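Local coordinates for protein AlkZ (Streptomyces sahachiroi, PDB 5UUJ) that belongs to the AlkZ-like DNA glycosylase family of the helix-turn-helix clan and has a mixed helix and strand fold, at residues Trp77-Arg80 with Leu85-Pro88; Tyr94-Ala99 with Asp205-Thr210; Ala99-Trp104 with Trp230-Ser235; Arg118-Leu123 with Leu166-Trp171; Lys213-Ala218 with Ile224-Arg229. One frame throughout, in Å; residues are numbered along the deposited sequence.

Contact 1 (Trp77-Arg80 with Leu85-Pro88)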
# COMPACT_ATOMS: atom_id res chain seq x y z
N TRP A 77 2.71 4.29 -9.15
CA TRP A 77 1.34 3.83 -9.00
C TRP A 77 1.30 2.32 -9.14
O TRP A 77 1.81 1.76 -10.10
CB TRP A 77 0.44 4.50 -10.04
CG TRP A 77 0.33 5.98 -9.82
CD1 TRP A 77 -0.70 6.64 -9.23
CD2 TRP A 77 1.31 6.97 -10.16
NE1 TRP A 77 -0.44 7.99 -9.19
CE2 TRP A 77 0.79 8.22 -9.75
CE3 TRP A 77 2.56 6.93 -10.77
CZ2 TRP A 77 1.48 9.41 -9.94
CZ3 TRP A 77 3.25 8.11 -10.96
CH2 TRP A 77 2.71 9.34 -10.54
N ALA A 78 0.69 1.66 -8.15
CA ALA A 78 0.63 0.21 -8.10
C ALA A 78 -0.79 -0.25 -7.75
O ALA A 78 -1.72 -0.03 -8.53
CB ALA A 78 1.65 -0.32 -7.09
N MSE A 79 -0.95 -0.88 -6.59
CA MSE A 79 -2.23 -1.51 -6.22
C MSE A 79 -3.39 -0.52 -6.23
O MSE A 79 -3.29 0.57 -5.67
CB MSE A 79 -2.13 -2.16 -4.84
CG MSE A 79 -1.56 -3.57 -4.88
SE MSE A 79 0.31 -3.64 -5.45
CE MSE A 79 1.05 -2.57 -3.99
N ARG A 80 -4.48 -0.92 -6.87
CA ARG A 80 -5.69 -0.11 -6.97
C ARG A 80 -5.43 1.22 -7.67
O ARG A 80 -6.23 2.14 -7.59
CB ARG A 80 -6.28 0.12 -5.57
CG ARG A 80 -6.49 -1.17 -4.77
CD ARG A 80 -7.03 -0.92 -3.38
NE ARG A 80 -6.18 -0.02 -2.59
CZ ARG A 80 -5.07 -0.38 -1.96
NH1 ARG A 80 -4.62 -1.63 -2.02
NH2 ARG A 80 -4.38 0.52 -1.28
N LEU A 85 4.87 3.56 -2.16
CA LEU A 85 6.30 3.30 -1.99
C LEU A 85 6.53 1.81 -2.25
O LEU A 85 5.74 0.98 -1.81
CB LEU A 85 6.78 3.67 -0.58
CG LEU A 85 7.05 5.14 -0.28
CD1 LEU A 85 7.15 5.36 1.21
CD2 LEU A 85 8.33 5.60 -0.96
N LEU A 86 7.58 1.49 -2.99
CA LEU A 86 7.98 0.11 -3.23
C LEU A 86 9.49 -0.02 -3.27
O LEU A 86 10.19 0.94 -3.58
CB LEU A 86 7.39 -0.41 -4.55
CG LEU A 86 5.87 -0.50 -4.67
CD1 LEU A 86 5.46 -0.71 -6.12
CD2 LEU A 86 5.33 -1.62 -3.81
N ARG A 87 10.00 -1.21 -2.96
CA ARG A 87 11.40 -1.52 -3.21
C ARG A 87 11.56 -1.75 -4.70
O ARG A 87 10.84 -2.58 -5.27
CB ARG A 87 11.85 -2.76 -2.43
CG ARG A 87 11.92 -2.57 -0.92
CD ARG A 87 12.68 -3.71 -0.26
NE ARG A 87 14.10 -3.68 -0.61
CZ ARG A 87 14.86 -4.76 -0.80
NH1 ARG A 87 14.35 -5.98 -0.68
NH2 ARG A 87 16.14 -4.62 -1.11
N PRO A 88 12.48 -1.02 -5.36
CA PRO A 88 12.61 -1.16 -6.82
C PRO A 88 12.83 -2.60 -7.28
O PRO A 88 12.29 -2.99 -8.31
CB PRO A 88 13.83 -0.28 -7.14
CG PRO A 88 13.92 0.69 -6.03
CD PRO A 88 13.42 -0.03 -4.82

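Contact 2 (Tyr94-Ala99 with Asp205-Thr210)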
# COMPACT_ATOMS: atom_id res chain seq x y z
N TYR A 94 4.51 -6.93 -8.70
CA TYR A 94 3.32 -6.16 -8.36
C TYR A 94 2.78 -5.43 -9.58
O TYR A 94 1.58 -5.47 -9.86
CB TYR A 94 3.61 -5.14 -7.26
CG TYR A 94 4.02 -5.73 -5.93
CD1 TYR A 94 3.09 -6.38 -5.13
CD2 TYR A 94 5.33 -5.64 -5.48
CE1 TYR A 94 3.46 -6.92 -3.91
CE2 TYR A 94 5.71 -6.18 -4.28
CZ TYR A 94 4.77 -6.81 -3.49
OH TYR A 94 5.15 -7.35 -2.28
N LEU A 95 3.67 -4.76 -10.30
CA LEU A 95 3.29 -3.96 -11.46
C LEU A 95 2.74 -4.83 -12.59
O LEU A 95 1.78 -4.46 -13.26
CB LEU A 95 4.48 -3.15 -11.96
CG LEU A 95 5.02 -2.07 -11.02
CD1 LEU A 95 6.24 -1.39 -11.63
CD2 LEU A 95 3.96 -1.03 -10.69
N SER A 96 3.36 -5.99 -12.80
CA SER A 96 2.93 -6.93 -13.83
C SER A 96 1.48 -7.36 -13.62
O SER A 96 0.70 -7.47 -14.57
CB SER A 96 3.83 -8.16 -13.85
OG SER A 96 3.37 -9.12 -14.79
N LEU A 97 1.11 -7.59 -12.37
CA LEU A 97 -0.24 -8.02 -12.04
C LEU A 97 -1.25 -6.89 -12.24
O LEU A 97 -2.40 -7.14 -12.58
CB LEU A 97 -0.30 -8.53 -10.60
CG LEU A 97 -0.47 -10.05 -10.45
CD1 LEU A 97 0.64 -10.80 -11.16
CD2 LEU A 97 -0.52 -10.43 -8.98
N MSE A 98 -0.82 -5.65 -12.04
CA MSE A 98 -1.69 -4.50 -12.27
C MSE A 98 -1.93 -4.31 -13.77
O MSE A 98 -3.05 -4.03 -14.19
CB MSE A 98 -1.10 -3.22 -11.66
CG MSE A 98 -0.93 -3.25 -10.15
SE MSE A 98 -2.52 -3.84 -9.18
CE MSE A 98 -3.83 -2.61 -9.95
N ALA A 99 -0.88 -4.45 -14.56
CA ALA A 99 -1.00 -4.35 -16.01
C ALA A 99 -1.93 -5.43 -16.54
O ALA A 99 -2.66 -5.23 -17.51
CB ALA A 99 0.36 -4.45 -16.68
N ASP A 205 1.61 -14.70 -14.88
CA ASP A 205 1.55 -16.05 -14.32
C ASP A 205 2.72 -16.33 -13.38
O ASP A 205 2.54 -16.91 -12.32
CB ASP A 205 1.53 -17.11 -15.43
CG ASP A 205 0.19 -17.18 -16.15
OD1 ASP A 205 -0.82 -16.69 -15.62
OD2 ASP A 205 0.16 -17.76 -17.26
N GLU A 206 3.92 -15.90 -13.77
CA GLU A 206 5.11 -16.14 -12.97
C GLU A 206 5.21 -15.16 -11.80
O GLU A 206 5.87 -15.45 -10.80
CB GLU A 206 6.36 -16.03 -13.84
CG GLU A 206 6.36 -16.98 -15.02
CD GLU A 206 7.51 -16.71 -15.98
OE1 GLU A 206 8.36 -15.85 -15.67
OE2 GLU A 206 7.55 -17.35 -17.05
N ALA A 207 4.56 -14.01 -11.93
CA ALA A 207 4.59 -12.98 -10.91
C ALA A 207 3.61 -13.26 -9.77
O ALA A 207 3.87 -12.93 -8.62
CB ALA A 207 4.27 -11.64 -11.53
N ALA A 208 2.48 -13.87 -10.12
CA ALA A 208 1.37 -14.07 -9.18
C ALA A 208 1.79 -14.75 -7.88
O ALA A 208 1.48 -14.25 -6.80
CB ALA A 208 0.26 -14.86 -9.85
N PRO A 209 2.49 -15.90 -7.96
CA PRO A 209 2.84 -16.56 -6.70
C PRO A 209 3.75 -15.71 -5.81
O PRO A 209 3.67 -15.81 -4.59
CB PRO A 209 3.56 -17.84 -7.16
CG PRO A 209 3.95 -17.60 -8.57
CD PRO A 209 2.92 -16.68 -9.13
N THR A 210 4.59 -14.87 -6.41
CA THR A 210 5.46 -13.98 -5.65
C THR A 210 4.63 -12.94 -4.89
O THR A 210 4.88 -12.68 -3.71
CB THR A 210 6.45 -13.25 -6.57
OG1 THR A 210 7.20 -14.21 -7.32
CG2 THR A 210 7.40 -12.38 -5.76

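Contact 3 (Ala99-Trp104 with Trp230-Ser235)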
# COMPACT_ATOMS: atom_id res chain seq x y z
N ALA A 99 -0.88 -4.45 -14.56
CA ALA A 99 -1.00 -4.35 -16.01
C ALA A 99 -1.93 -5.43 -16.54
O ALA A 99 -2.66 -5.23 -17.51
CB ALA A 99 0.36 -4.45 -16.68
N ASN A 100 -1.92 -6.59 -15.89
CA ASN A 100 -2.74 -7.72 -16.30
C ASN A 100 -4.25 -7.43 -16.19
O ASN A 100 -5.05 -8.06 -16.88
CB ASN A 100 -2.39 -8.95 -15.46
CG ASN A 100 -3.23 -10.17 -15.83
OD1 ASN A 100 -3.07 -10.74 -16.90
ND2 ASN A 100 -4.11 -10.58 -14.92
N THR A 101 -4.63 -6.47 -15.34
CA THR A 101 -6.04 -6.14 -15.18
C THR A 101 -6.60 -5.48 -16.44
O THR A 101 -7.81 -5.54 -16.68
CB THR A 101 -6.29 -5.20 -13.98
OG1 THR A 101 -5.72 -3.91 -14.24
CG2 THR A 101 -5.69 -5.79 -12.71
N GLY A 102 -5.73 -4.85 -17.22
CA GLY A 102 -6.12 -4.21 -18.46
C GLY A 102 -7.27 -3.25 -18.30
O GLY A 102 -8.19 -3.22 -19.11
N SER A 103 -7.22 -2.45 -17.23
CA SER A 103 -8.30 -1.53 -16.90
C SER A 103 -8.52 -0.48 -17.98
O SER A 103 -9.64 -0.01 -18.18
CB SER A 103 -8.01 -0.84 -15.57
OG SER A 103 -6.87 -0.01 -15.68
N TRP A 104 -7.44 -0.11 -18.66
CA TRP A 104 -7.50 0.95 -19.67
C TRP A 104 -8.06 0.44 -20.99
O TRP A 104 -8.26 1.22 -21.93
CB TRP A 104 -6.11 1.55 -19.88
CG TRP A 104 -5.15 0.60 -20.53
CD1 TRP A 104 -4.85 0.52 -21.87
CD2 TRP A 104 -4.35 -0.40 -19.89
NE1 TRP A 104 -3.93 -0.47 -22.09
CE2 TRP A 104 -3.60 -1.05 -20.89
CE3 TRP A 104 -4.19 -0.81 -18.56
CZ2 TRP A 104 -2.72 -2.09 -20.61
CZ3 TRP A 104 -3.32 -1.85 -18.28
CH2 TRP A 104 -2.59 -2.47 -19.31
N TRP A 230 -7.66 -6.10 -2.34
CA TRP A 230 -6.45 -5.33 -2.03
C TRP A 230 -5.69 -4.98 -3.31
O TRP A 230 -5.27 -3.84 -3.50
CB TRP A 230 -5.55 -6.12 -1.08
CG TRP A 230 -4.15 -5.61 -1.03
CD1 TRP A 230 -3.69 -4.54 -0.30
CD2 TRP A 230 -3.01 -6.14 -1.72
NE1 TRP A 230 -2.34 -4.38 -0.51
CE2 TRP A 230 -1.90 -5.35 -1.37
CE3 TRP A 230 -2.83 -7.21 -2.60
CZ2 TRP A 230 -0.62 -5.59 -1.87
CZ3 TRP A 230 -1.56 -7.45 -3.10
CH2 TRP A 230 -0.47 -6.64 -2.73
N LEU A 231 -5.54 -5.97 -4.19
CA LEU A 231 -4.76 -5.79 -5.41
C LEU A 231 -5.38 -4.78 -6.37
O LEU A 231 -4.70 -3.87 -6.83
CB LEU A 231 -4.59 -7.13 -6.13
CG LEU A 231 -3.71 -7.12 -7.39
CD1 LEU A 231 -2.25 -6.89 -7.04
CD2 LEU A 231 -3.89 -8.40 -8.18
N SER A 232 -6.66 -4.95 -6.67
CA SER A 232 -7.27 -4.24 -7.80
C SER A 232 -8.76 -3.97 -7.64
O SER A 232 -9.44 -3.73 -8.64
CB SER A 232 -7.04 -5.04 -9.07
OG SER A 232 -7.80 -6.24 -9.04
N LEU A 233 -9.26 -3.99 -6.41
CA LEU A 233 -10.70 -3.88 -6.17
C LEU A 233 -11.45 -4.92 -6.99
O LEU A 233 -12.45 -4.62 -7.65
CB LEU A 233 -11.20 -2.47 -6.50
CG LEU A 233 -10.58 -1.32 -5.70
CD1 LEU A 233 -11.15 0.02 -6.15
CD2 LEU A 233 -10.80 -1.51 -4.20
N ASN A 234 -10.94 -6.15 -6.96
CA ASN A 234 -11.57 -7.30 -7.62
C ASN A 234 -11.74 -7.13 -9.13
O ASN A 234 -12.81 -7.37 -9.68
CB ASN A 234 -12.93 -7.58 -6.98
CG ASN A 234 -12.81 -8.04 -5.53
OD1 ASN A 234 -12.45 -9.18 -5.26
ND2 ASN A 234 -13.10 -7.14 -4.60
N SER A 235 -10.65 -6.74 -9.80
CA SER A 235 -10.67 -6.52 -11.24
C SER A 235 -10.06 -7.68 -12.02
O SER A 235 -10.16 -7.74 -13.24
CB SER A 235 -9.93 -5.22 -11.59
OG SER A 235 -10.54 -4.11 -10.96

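Contact 4 (Arg118-Leu123 with Leu166-Trp171)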
# COMPACT_ATOMS: atom_id res chain seq x y z
N ARG A 118 -4.74 1.75 -28.50
CA ARG A 118 -3.64 1.90 -29.45
C ARG A 118 -2.73 3.04 -29.00
O ARG A 118 -1.51 2.92 -29.01
CB ARG A 118 -4.16 2.17 -30.86
CG ARG A 118 -3.07 2.35 -31.91
CD ARG A 118 -2.41 1.03 -32.27
NE ARG A 118 -1.11 1.22 -32.90
CZ ARG A 118 0.06 1.17 -32.26
NH1 ARG A 118 0.11 0.94 -30.95
NH2 ARG A 118 1.19 1.36 -32.93
N GLN A 119 -3.35 4.14 -28.59
CA GLN A 119 -2.62 5.32 -28.17
C GLN A 119 -1.89 5.12 -26.84
O GLN A 119 -0.85 5.73 -26.61
CB GLN A 119 -3.56 6.52 -28.07
CG GLN A 119 -3.91 7.12 -29.42
CD GLN A 119 -5.04 8.12 -29.33
OE1 GLN A 119 -5.93 8.00 -28.49
NE2 GLN A 119 -5.00 9.13 -30.19
N VAL A 120 -2.44 4.28 -25.97
CA VAL A 120 -1.77 3.97 -24.71
C VAL A 120 -0.45 3.25 -25.01
O VAL A 120 0.57 3.54 -24.40
CB VAL A 120 -2.65 3.10 -23.78
CG1 VAL A 120 -1.85 2.55 -22.61
CG2 VAL A 120 -3.83 3.92 -23.26
N ASP A 121 -0.48 2.33 -25.97
CA ASP A 121 0.72 1.61 -26.38
C ASP A 121 1.76 2.58 -26.94
O ASP A 121 2.94 2.49 -26.61
CB ASP A 121 0.40 0.54 -27.42
CG ASP A 121 -0.38 -0.63 -26.85
OD1 ASP A 121 -0.49 -0.73 -25.61
OD2 ASP A 121 -0.88 -1.45 -27.65
N GLU A 122 1.32 3.49 -27.80
CA GLU A 122 2.21 4.48 -28.39
C GLU A 122 2.85 5.34 -27.30
O GLU A 122 4.05 5.61 -27.34
CB GLU A 122 1.46 5.36 -29.38
CG GLU A 122 0.99 4.63 -30.62
CD GLU A 122 0.06 5.48 -31.48
OE1 GLU A 122 -0.19 6.65 -31.12
OE2 GLU A 122 -0.42 4.97 -32.51
N LEU A 123 2.04 5.76 -26.34
CA LEU A 123 2.53 6.57 -25.23
C LEU A 123 3.53 5.81 -24.38
O LEU A 123 4.52 6.38 -23.92
CB LEU A 123 1.37 7.04 -24.36
CG LEU A 123 0.48 8.11 -24.98
CD1 LEU A 123 -0.82 8.20 -24.20
CD2 LEU A 123 1.20 9.46 -24.99
N LEU A 166 -1.43 8.12 -16.88
CA LEU A 166 -0.09 7.69 -16.52
C LEU A 166 -0.06 6.30 -15.89
O LEU A 166 0.99 5.66 -15.83
CB LEU A 166 0.55 8.70 -15.55
CG LEU A 166 -0.06 8.86 -14.15
CD1 LEU A 166 0.46 7.81 -13.17
CD2 LEU A 166 0.20 10.25 -13.58
N LYS A 167 -1.21 5.83 -15.40
CA LYS A 167 -1.23 4.62 -14.59
C LYS A 167 -0.88 3.35 -15.38
O LYS A 167 -0.10 2.53 -14.90
CB LYS A 167 -2.59 4.48 -13.91
CG LYS A 167 -2.85 5.61 -12.92
CD LYS A 167 -4.03 5.34 -12.00
CE LYS A 167 -4.22 6.51 -11.05
NZ LYS A 167 -5.28 6.26 -10.04
N PRO A 168 -1.44 3.18 -16.59
CA PRO A 168 -0.98 2.05 -17.40
C PRO A 168 0.53 2.09 -17.65
O PRO A 168 1.18 1.04 -17.69
CB PRO A 168 -1.75 2.22 -18.72
CG PRO A 168 -2.97 2.96 -18.34
CD PRO A 168 -2.61 3.85 -17.19
N LEU A 169 1.07 3.29 -17.82
CA LEU A 169 2.50 3.46 -18.05
C LEU A 169 3.29 3.07 -16.80
O LEU A 169 4.33 2.42 -16.90
CB LEU A 169 2.82 4.90 -18.45
CG LEU A 169 2.76 5.24 -19.94
CD1 LEU A 169 1.48 4.78 -20.58
CD2 LEU A 169 2.93 6.75 -20.13
N ALA A 170 2.78 3.45 -15.63
CA ALA A 170 3.41 3.08 -14.38
C ALA A 170 3.40 1.56 -14.24
O ALA A 170 4.41 0.95 -13.92
CB ALA A 170 2.70 3.72 -13.20
N TRP A 171 2.25 0.96 -14.52
CA TRP A 171 2.08 -0.49 -14.41
C TRP A 171 2.97 -1.25 -15.38
O TRP A 171 3.39 -2.37 -15.09
CB TRP A 171 0.62 -0.87 -14.64
CG TRP A 171 -0.31 -0.39 -13.57
CD1 TRP A 171 0.03 0.09 -12.34
CD2 TRP A 171 -1.74 -0.33 -13.65
NE1 TRP A 171 -1.10 0.43 -11.64
CE2 TRP A 171 -2.20 0.19 -12.42
CE3 TRP A 171 -2.67 -0.67 -14.63
CZ2 TRP A 171 -3.56 0.37 -12.16
CZ3 TRP A 171 -4.01 -0.48 -14.37
CH2 TRP A 171 -4.44 0.03 -13.14

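Contact 5 (Lys213-Ala218 with Ile224-Arg229)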
# COMPACT_ATOMS: atom_id res chain seq x y z
N LYS A 213 2.51 -14.68 -2.17
CA LYS A 213 3.40 -15.00 -1.05
C LYS A 213 3.64 -13.78 -0.17
O LYS A 213 3.51 -13.85 1.05
CB LYS A 213 4.75 -15.53 -1.55
CG LYS A 213 4.93 -17.03 -1.41
CD LYS A 213 6.40 -17.44 -1.52
CE LYS A 213 7.22 -16.93 -0.34
NZ LYS A 213 8.60 -17.50 -0.30
N ALA A 214 4.00 -12.67 -0.81
CA ALA A 214 4.28 -11.43 -0.10
C ALA A 214 3.04 -10.94 0.65
O ALA A 214 3.13 -10.51 1.80
CB ALA A 214 4.77 -10.36 -1.06
N TYR A 215 1.88 -11.02 -0.00
CA TYR A 215 0.64 -10.56 0.60
C TYR A 215 0.28 -11.39 1.84
O TYR A 215 0.02 -10.83 2.91
CB TYR A 215 -0.51 -10.62 -0.40
CG TYR A 215 -1.83 -10.19 0.20
CD1 TYR A 215 -2.14 -8.85 0.34
CD2 TYR A 215 -2.74 -11.13 0.66
CE1 TYR A 215 -3.34 -8.45 0.91
CE2 TYR A 215 -3.94 -10.75 1.23
CZ TYR A 215 -4.23 -9.41 1.35
OH TYR A 215 -5.42 -9.02 1.92
N LEU A 216 0.25 -12.71 1.69
CA LEU A 216 -0.11 -13.60 2.79
C LEU A 216 0.90 -13.53 3.93
O LEU A 216 0.56 -13.82 5.08
CB LEU A 216 -0.24 -15.04 2.29
CG LEU A 216 -1.37 -15.33 1.31
CD1 LEU A 216 -1.33 -16.80 0.91
CD2 LEU A 216 -2.74 -14.97 1.89
N GLY A 217 2.13 -13.15 3.61
CA GLY A 217 3.18 -13.05 4.60
C GLY A 217 3.01 -11.89 5.56
O GLY A 217 3.68 -11.83 6.59
N ALA A 218 2.10 -10.97 5.24
CA ALA A 218 1.85 -9.81 6.08
C ALA A 218 0.39 -9.75 6.54
O ALA A 218 0.11 -9.31 7.65
CB ALA A 218 2.22 -8.53 5.34
N ILE A 224 -9.18 -15.55 -1.59
CA ILE A 224 -8.88 -15.06 -2.93
C ILE A 224 -9.54 -13.71 -3.15
O ILE A 224 -8.94 -12.80 -3.73
CB ILE A 224 -9.33 -16.06 -4.01
CG1 ILE A 224 -8.44 -17.30 -3.95
CG2 ILE A 224 -9.29 -15.43 -5.41
CD1 ILE A 224 -8.88 -18.43 -4.85
N GLU A 225 -10.79 -13.58 -2.70
CA GLU A 225 -11.54 -12.34 -2.87
C GLU A 225 -10.86 -11.17 -2.16
O GLU A 225 -10.74 -10.08 -2.71
CB GLU A 225 -12.97 -12.51 -2.32
CG GLU A 225 -13.81 -11.24 -2.40
CD GLU A 225 -15.26 -11.47 -2.00
OE1 GLU A 225 -15.60 -12.60 -1.58
OE2 GLU A 225 -16.06 -10.52 -2.11
N THR A 226 -10.41 -11.43 -0.94
CA THR A 226 -9.74 -10.41 -0.14
C THR A 226 -8.44 -9.98 -0.80
O THR A 226 -8.10 -8.79 -0.80
CB THR A 226 -9.46 -10.94 1.28
OG1 THR A 226 -10.71 -11.17 1.95
CG2 THR A 226 -8.64 -9.95 2.09
N PHE A 227 -7.72 -10.94 -1.37
CA PHE A 227 -6.46 -10.64 -2.05
C PHE A 227 -6.67 -9.71 -3.24
O PHE A 227 -5.97 -8.71 -3.38
CB PHE A 227 -5.79 -11.93 -2.52
CG PHE A 227 -4.66 -11.70 -3.48
CD1 PHE A 227 -3.42 -11.29 -3.03
CD2 PHE A 227 -4.84 -11.89 -4.84
CE1 PHE A 227 -2.38 -11.07 -3.90
CE2 PHE A 227 -3.80 -11.68 -5.73
CZ PHE A 227 -2.57 -11.27 -5.26
N ASP A 228 -7.65 -10.03 -4.08
CA ASP A 228 -7.86 -9.27 -5.31
C ASP A 228 -8.55 -7.94 -5.01
O ASP A 228 -8.46 -7.00 -5.80
CB ASP A 228 -8.69 -10.09 -6.31
CG ASP A 228 -8.61 -9.54 -7.73
OD1 ASP A 228 -7.55 -9.01 -8.11
OD2 ASP A 228 -9.61 -9.65 -8.47
N ARG A 229 -9.22 -7.85 -3.86
CA ARG A 229 -9.77 -6.57 -3.42
C ARG A 229 -8.64 -5.61 -3.08
O ARG A 229 -8.65 -4.44 -3.49
CB ARG A 229 -10.68 -6.75 -2.20
CG ARG A 229 -11.26 -5.42 -1.71
CD ARG A 229 -12.40 -5.61 -0.73
NE ARG A 229 -11.92 -6.09 0.56
CZ ARG A 229 -12.44 -7.12 1.23
NH1 ARG A 229 -13.47 -7.81 0.74
NH2 ARG A 229 -11.93 -7.47 2.40

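Contact 1 (Trp77-Arg80 with Leu85-Pro88)
No flat group carries the contact of A78 and M79 with L86. The indole of W77, the residue before A78, turns from the segment 85-88; it meets the ring of H177 at about 55° and packs on L166, K167 and A170 of helix 162-172. What remains between the segments is a light, wholly aliphatic touch. The methyl of A78 points at L86, and its CB lies 4.0 Å from CD1 of L86. The second branch of L86, CD2, has CE of selenomethionine M79 4.4 Å away, so the two methyls of the leucine are shared between neighbouring residues of the loop. M79 does not aim its CB at L86. Instead the side chain of M79 folds back through chi2 66° and chi3 62°, which carries its terminal methyl inward. W230 and L231 pack on M79, whereas the carbonyl of A78 accepts a hydrogen bond from W171 NE1. L86 itself pairs through its backbone with M74, not with the loop. The contact therefore belongs to an antiparallel beta hairpin, strands 74-77 and 83-86, whose connecting loop folds against a buried leucine near the end of the second strand.

Contact 2 (Tyr94-Ala99 with Asp205-Thr210)
L97 meets A207 and A208 where helix 91-100 crosses helix 204-219, a helix-helix packing with the short axes 8.7 Å apart and at 122° between their N-to-C directions. The small side chains of S96, A207 and A208 are consistent with this approach: A207 points its methyl at the first helix, A208 offers mainly its backbone and the flank of its methyl, and the CA atoms of S96 and A207 come within 6.9 Å. In the apolar part, CD1 of L97 sits against the methyl of A207, 3.7 Å from CB, while W244 of helix 238-248 packs on both L97 and A208. The chi1 of L97, -108°, is off the staggered positions and places CD1 and CD2 over A207 and A208. S96 adds a methylene contact, its CB lying 4.2 Å from CB of A207. Its hydroxyl takes no part, since OG is hydrogen-bonded to the carbonyl of P202. Helix 204-219 is kinked one residue beyond the contact, at P209 and T210, whose nitrogens make no bond to the preceding turn. L97 also reaches the backbone: CD1 is 3.7 Å from N of A208, and CD2 is 4.1 Å from CA of A208.

Contact 3 (Ala99-Trp104 with Trp230-Ser235)
An ST motif at the exit of helix 224-232 supplies S232 and S235, the two residues that T101 meets from near the end of helix 91-100. In this motif S232 OG accepts the N-H of S235 at 3.0 Å, with an N-H...O angle of 157°. A second bond runs in the same sense, S235 OG donating to O of S232 at 2.6 Å; the donor lies 19° out of the carbonyl plane. The two serines are thus tied to each other twice, and S232 OG is further bonded to D228 OD1. Across the contact only carbon meets carbon. T101 CG2 lies 4.0 Å from CB of S232, and T101 CB is 4.4 Å from CB of S235. The rotation of T101 (chi1 68°) splits its branches: CG2 is left to touch S232, while OG1 is hydrogen-bonded to the carbonyl of M98, three residues back. Both segments then leave helical geometry with positive phi, at G102 and at L233. S232 is buried, whereas S235 lies exposed at the margin. W171 of helix 162-172 packs against T101, and L231 and S232 rest on M98, so two helix ends meet beside a third helix.

Contact 4 (Arg118-Leu123 with Leu166-Trp171)
V120 and L123 of helix 117-130 pack on P168 and L169 of helix 162-172, a helix pair whose short axes pass 9.9 Å apart and cross at -56°. The packed side is buried, and its side-chain contacts across the pair are aliphatic, with two backbone carbonyls also met by L169. V120 and P168 lie at about a right angle to one another: with V120 CG1 anti to the backbone N (chi1 169°), that methyl comes 3.9 Å from CB of the proline. W104 packs beside both residues. L169 fills the next position along the interface, and its branches divide the work. CD1 is 4.4 Å from CB of L123 and also nears the carbonyl oxygen of V120, while CD2 comes 4.1 Å from O of L123. T124 and V127 extend the surface under L169. Helix 162-172 is kinked where the nitrogens of K167 and P168 make no bond to the preceding turn; P168, as a proline, has no N-H to give.

The solvent side is far looser. R118 and E122 make no contact with segment 166-171; they form a long ion pair within helix 117-130, while D121 has a salt bridge to R172. NE of R118 is 3.8 Å from OE2 of E122, which lies over one face of the guanidinium near its rim, where no N-H points at it.

Contact 5 (Lys213-Ala218 with Ile224-Arg229)
The segments carrying Y215 and F227 are both helical and belong to successive helices, 204-219 and 224-232; the CA atoms of these two residues are 7.6 Å apart. Each helix contributes one aromatic ring; the CB of Y215 points at the other helix, while that of F227 lies to the side. Y215 CG and F227 CG are both anti to their backbone nitrogens (chi1 178° and 168°). The rings form a T-shaped pair: the edge of F227 is directed at one face of Y215, with centroids 5.5 Å apart and planes at 79°. CD1 of F227 does the touching, 3.8 Å from both CG and CD2 of Y215, and CB of Y215 sits at the edge of the phenyl ring in its plane. At the far end of the tyrosine, OH comes 3.4 Å from CG2 of T226. That hydroxyl is hydrogen-bonded to the carbonyl of G293, while T226 OG1 is paired with T223 OG1. W230 and Y219 also meet the Y215 ring. The polar ends being satisfied elsewhere, the two helices are joined here by an aromatic, non-hydrogen-bonded contact, consistent with a weakly polarised C-H at CD1 of F227 set against the pi face of Y215.

The five contacts form a largely continuous helical region around the hairpin of contact 1. Contacts 2 and 3 share helix 91-100 and lie about 11 Å apart between centres, with SE of M98 3.2 Å from O of L231. The hairpin loop reaches contact 3 through R80, whose NH1 is 2.7 Å from O of W230, and contact 4 through A78, whose O is 3.2 Å from NE1 of W171. Contact 5 continues along helices 204-219 and 224-232, and contact 3 is tied to it by N of N234, 2.9 Å from O of D228. Contacts 4 and 5 do not touch; their centres are about 26 Å apart, and contacts 1, 2 and 3 bridge that span.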